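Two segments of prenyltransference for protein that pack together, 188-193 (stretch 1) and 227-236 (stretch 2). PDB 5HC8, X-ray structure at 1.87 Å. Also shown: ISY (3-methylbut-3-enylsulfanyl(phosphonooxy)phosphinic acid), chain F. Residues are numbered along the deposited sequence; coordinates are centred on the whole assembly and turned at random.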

# COMPACT_ATOMS: atom_id res chain seq x y z
N PRO A 188 0.81 -10.25 -3.32
CA PRO A 188 0.45 -11.11 -2.20
C PRO A 188 -1.03 -11.15 -1.98
O PRO A 188 -1.70 -10.14 -2.13
CB PRO A 188 1.17 -10.50 -0.98
CG PRO A 188 1.94 -9.36 -1.49
CD PRO A 188 1.65 -9.10 -2.92
N ASP A 189 -1.53 -12.34 -1.61
CA ASP A 189 -2.87 -12.49 -1.11
C ASP A 189 -2.96 -12.03 0.35
O ASP A 189 -4.01 -11.53 0.81
CB ASP A 189 -3.26 -13.97 -1.24
CG ASP A 189 -3.28 -14.40 -2.68
OD1 ASP A 189 -4.15 -13.88 -3.40
OD2 ASP A 189 -2.37 -15.11 -3.09
N LEU A 190 -1.87 -12.24 1.07
CA LEU A 190 -1.83 -12.00 2.51
C LEU A 190 -0.46 -11.38 2.85
O LEU A 190 0.55 -11.90 2.42
CB LEU A 190 -1.97 -13.31 3.28
CG LEU A 190 -1.78 -13.29 4.78
CD1 LEU A 190 -2.82 -12.44 5.43
CD2 LEU A 190 -1.75 -14.72 5.45
N LEU A 191 -0.46 -10.29 3.62
CA LEU A 191 0.75 -9.60 4.02
C LEU A 191 0.70 -9.65 5.52
O LEU A 191 -0.25 -9.17 6.12
CB LEU A 191 0.76 -8.16 3.55
CG LEU A 191 1.93 -7.31 4.11
CD1 LEU A 191 3.21 -7.78 3.51
CD2 LEU A 191 1.69 -5.87 3.65
N ILE A 192 1.75 -10.19 6.09
CA ILE A 192 1.91 -10.27 7.51
C ILE A 192 2.98 -9.28 7.99
O ILE A 192 4.08 -9.29 7.52
CB ILE A 192 2.36 -11.68 7.90
CG1 ILE A 192 1.29 -12.72 7.53
CG2 ILE A 192 2.61 -11.77 9.38
CD1 ILE A 192 1.78 -14.18 7.66
N ARG A 193 2.66 -8.53 9.04
CA ARG A 193 3.67 -7.71 9.67
C ARG A 193 3.71 -7.92 11.15
O ARG A 193 2.73 -7.72 11.83
CB ARG A 193 3.51 -6.22 9.35
CG ARG A 193 4.56 -5.34 10.04
CD ARG A 193 4.56 -3.90 9.54
NE ARG A 193 5.58 -3.20 10.31
CZ ARG A 193 6.35 -2.22 9.85
NH1 ARG A 193 6.19 -1.69 8.64
NH2 ARG A 193 7.27 -1.72 10.63
P1 ISY F . 9.97 1.34 10.18
O2 ISY F . 11.02 0.41 9.31
P3 ISY F . 11.70 -0.96 9.71
O4 ISY F . 9.17 0.48 11.23
O5 ISY F . 9.01 2.19 9.29
O6 ISY F . 10.88 2.32 10.93
O7 ISY F . 12.00 -0.99 11.17
O8 ISY F . 12.91 -1.23 8.70
S9 ISY F . 10.16 -2.41 9.43
C10 ISY F . 10.30 -2.70 7.68
C11 ISY F . 10.86 -4.10 7.66
C12 ISY F . 12.03 -4.46 6.79
C13 ISY F . 12.50 -5.84 6.81
C14 ISY F . 12.83 -3.43 6.09
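Stretch 2 (227-236) DLLDALASYR

Stretch 2 is helical along its whole length, a segment of a longer helix, with backbone hydrogen bonds that each join an N to the O four residues earlier, as from Y235 N to A231 O (2.9 Å). It lies across the strand formed by L190 to R193. The two axes approach to 9.7 Å, and their N-to-C directions differ by 137°, so the helix runs obliquely back against the strand: its earlier residue A231 lies nearest I192, CA to CA 7.1 Å, and its later Y235 nearest L190, CA to CA 7.0 Å. No hydrogen bond links the two segments; the contact is one of packing.

P188, before the strand, does not reach the helix. D189 does, although its carboxylate oxygens are hydrogen-bonded elsewhere in the structure. Its backbone O lies 3.4 Å from CE1 of Y235, and its CB 3.6 Å from the OH of that tyrosine, whose long side chain extends the contact beyond the strand.

L190 points toward the helix and has the largest area covered in stretch 1. Its CB rests 4.0 Å from Y235 CD1, while its CD2 lies 3.5 Å from L232 CD1 and 4.1 Å from A231 CB. A branched leucine can thus touch three helix residues at once. The next residue, L191, is out of reach, as the alternation of an extended strand predicts.

I192 points toward the helix again. Its CD1, carried outward by a t chi2, comes within 3.4 Å of A231 CB and 3.7 Å of L228 CD1. The small methyl of A231 suits this close approach, and L228, though its CA-to-CB bond points sideways, brings its end nearer to the strand. R193 is out of the helix's reach; its extended side chain instead donates a hydrogen bond from NH2 to O4 of ISY (3.0 Å).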

# COMPACT_ATOMS: atom_id res chain seq x y z
N ASP A 227 2.29 -18.71 14.42
CA ASP A 227 1.92 -17.32 14.04
C ASP A 227 1.59 -17.21 12.57
O ASP A 227 0.70 -16.43 12.22
CB ASP A 227 3.03 -16.34 14.51
CG ASP A 227 3.34 -16.52 15.99
OD1 ASP A 227 2.45 -16.19 16.77
OD2 ASP A 227 4.40 -17.05 16.40
N LEU A 228 2.23 -18.01 11.74
CA LEU A 228 1.84 -18.19 10.34
C LEU A 228 0.45 -18.79 10.24
O LEU A 228 -0.39 -18.34 9.48
CB LEU A 228 2.88 -18.99 9.56
CG LEU A 228 2.50 -19.22 8.11
CD1 LEU A 228 2.29 -17.88 7.37
CD2 LEU A 228 3.47 -20.10 7.32
N LEU A 229 0.21 -19.84 11.03
CA LEU A 229 -1.09 -20.44 11.09
C LEU A 229 -2.18 -19.50 11.54
O LEU A 229 -3.28 -19.53 11.01
CB LEU A 229 -1.01 -21.64 12.06
CG LEU A 229 -0.77 -23.04 11.55
CD1 LEU A 229 -0.46 -23.32 10.08
CD2 LEU A 229 0.09 -23.87 12.48
N ASP A 230 -1.87 -18.65 12.49
CA ASP A 230 -2.83 -17.70 12.97
C ASP A 230 -3.21 -16.70 11.84
O ASP A 230 -4.42 -16.35 11.67
CB ASP A 230 -2.28 -16.97 14.16
CG ASP A 230 -2.33 -17.78 15.42
OD1 ASP A 230 -3.03 -18.81 15.46
OD2 ASP A 230 -1.68 -17.38 16.38
N ALA A 231 -2.19 -16.24 11.10
CA ALA A 231 -2.42 -15.30 9.97
C ALA A 231 -3.22 -15.98 8.90
O ALA A 231 -4.17 -15.36 8.37
CB ALA A 231 -1.08 -14.80 9.45
N LEU A 232 -2.93 -17.26 8.63
CA LEU A 232 -3.71 -17.99 7.64
C LEU A 232 -5.20 -18.19 8.03
O LEU A 232 -6.07 -18.14 7.18
CB LEU A 232 -3.12 -19.33 7.32
CG LEU A 232 -2.10 -19.49 6.20
CD1 LEU A 232 -1.69 -18.24 5.49
CD2 LEU A 232 -0.86 -20.18 6.74
N ALA A 233 -5.46 -18.45 9.30
CA ALA A 233 -6.80 -18.59 9.84
C ALA A 233 -7.53 -17.26 9.74
O ALA A 233 -8.73 -17.25 9.48
CB ALA A 233 -6.73 -19.04 11.27
N SER A 234 -6.87 -16.14 10.06
CA SER A 234 -7.51 -14.84 9.87
C SER A 234 -7.87 -14.66 8.39
O SER A 234 -9.01 -14.20 8.07
CB SER A 234 -6.60 -13.71 10.44
OG SER A 234 -7.05 -12.39 10.17
N TYR A 235 -6.91 -15.01 7.50
CA TYR A 235 -7.11 -14.97 6.07
C TYR A 235 -8.37 -15.73 5.64
O TYR A 235 -9.18 -15.19 4.91
CB TYR A 235 -5.92 -15.53 5.32
CG TYR A 235 -6.06 -15.45 3.83
CD1 TYR A 235 -5.88 -14.21 3.16
CD2 TYR A 235 -6.42 -16.56 3.07
CE1 TYR A 235 -6.03 -14.12 1.83
CE2 TYR A 235 -6.55 -16.46 1.70
CZ TYR A 235 -6.36 -15.24 1.11
OH TYR A 235 -6.49 -15.14 -0.23
N ARG A 236 -8.49 -16.97 6.06
CA ARG A 236 -9.66 -17.75 5.66
C ARG A 236 -10.99 -17.15 6.17
O ARG A 236 -12.00 -17.29 5.51
CB ARG A 236 -9.52 -19.21 6.14
CG ARG A 236 -8.36 -20.01 5.56
CD ARG A 236 -8.43 -21.48 6.03
NE ARG A 236 -7.13 -22.04 6.46
CZ ARG A 236 -6.76 -22.33 7.73
NH1 ARG A 236 -7.57 -22.16 8.78
NH2 ARG A 236 -5.55 -22.84 7.95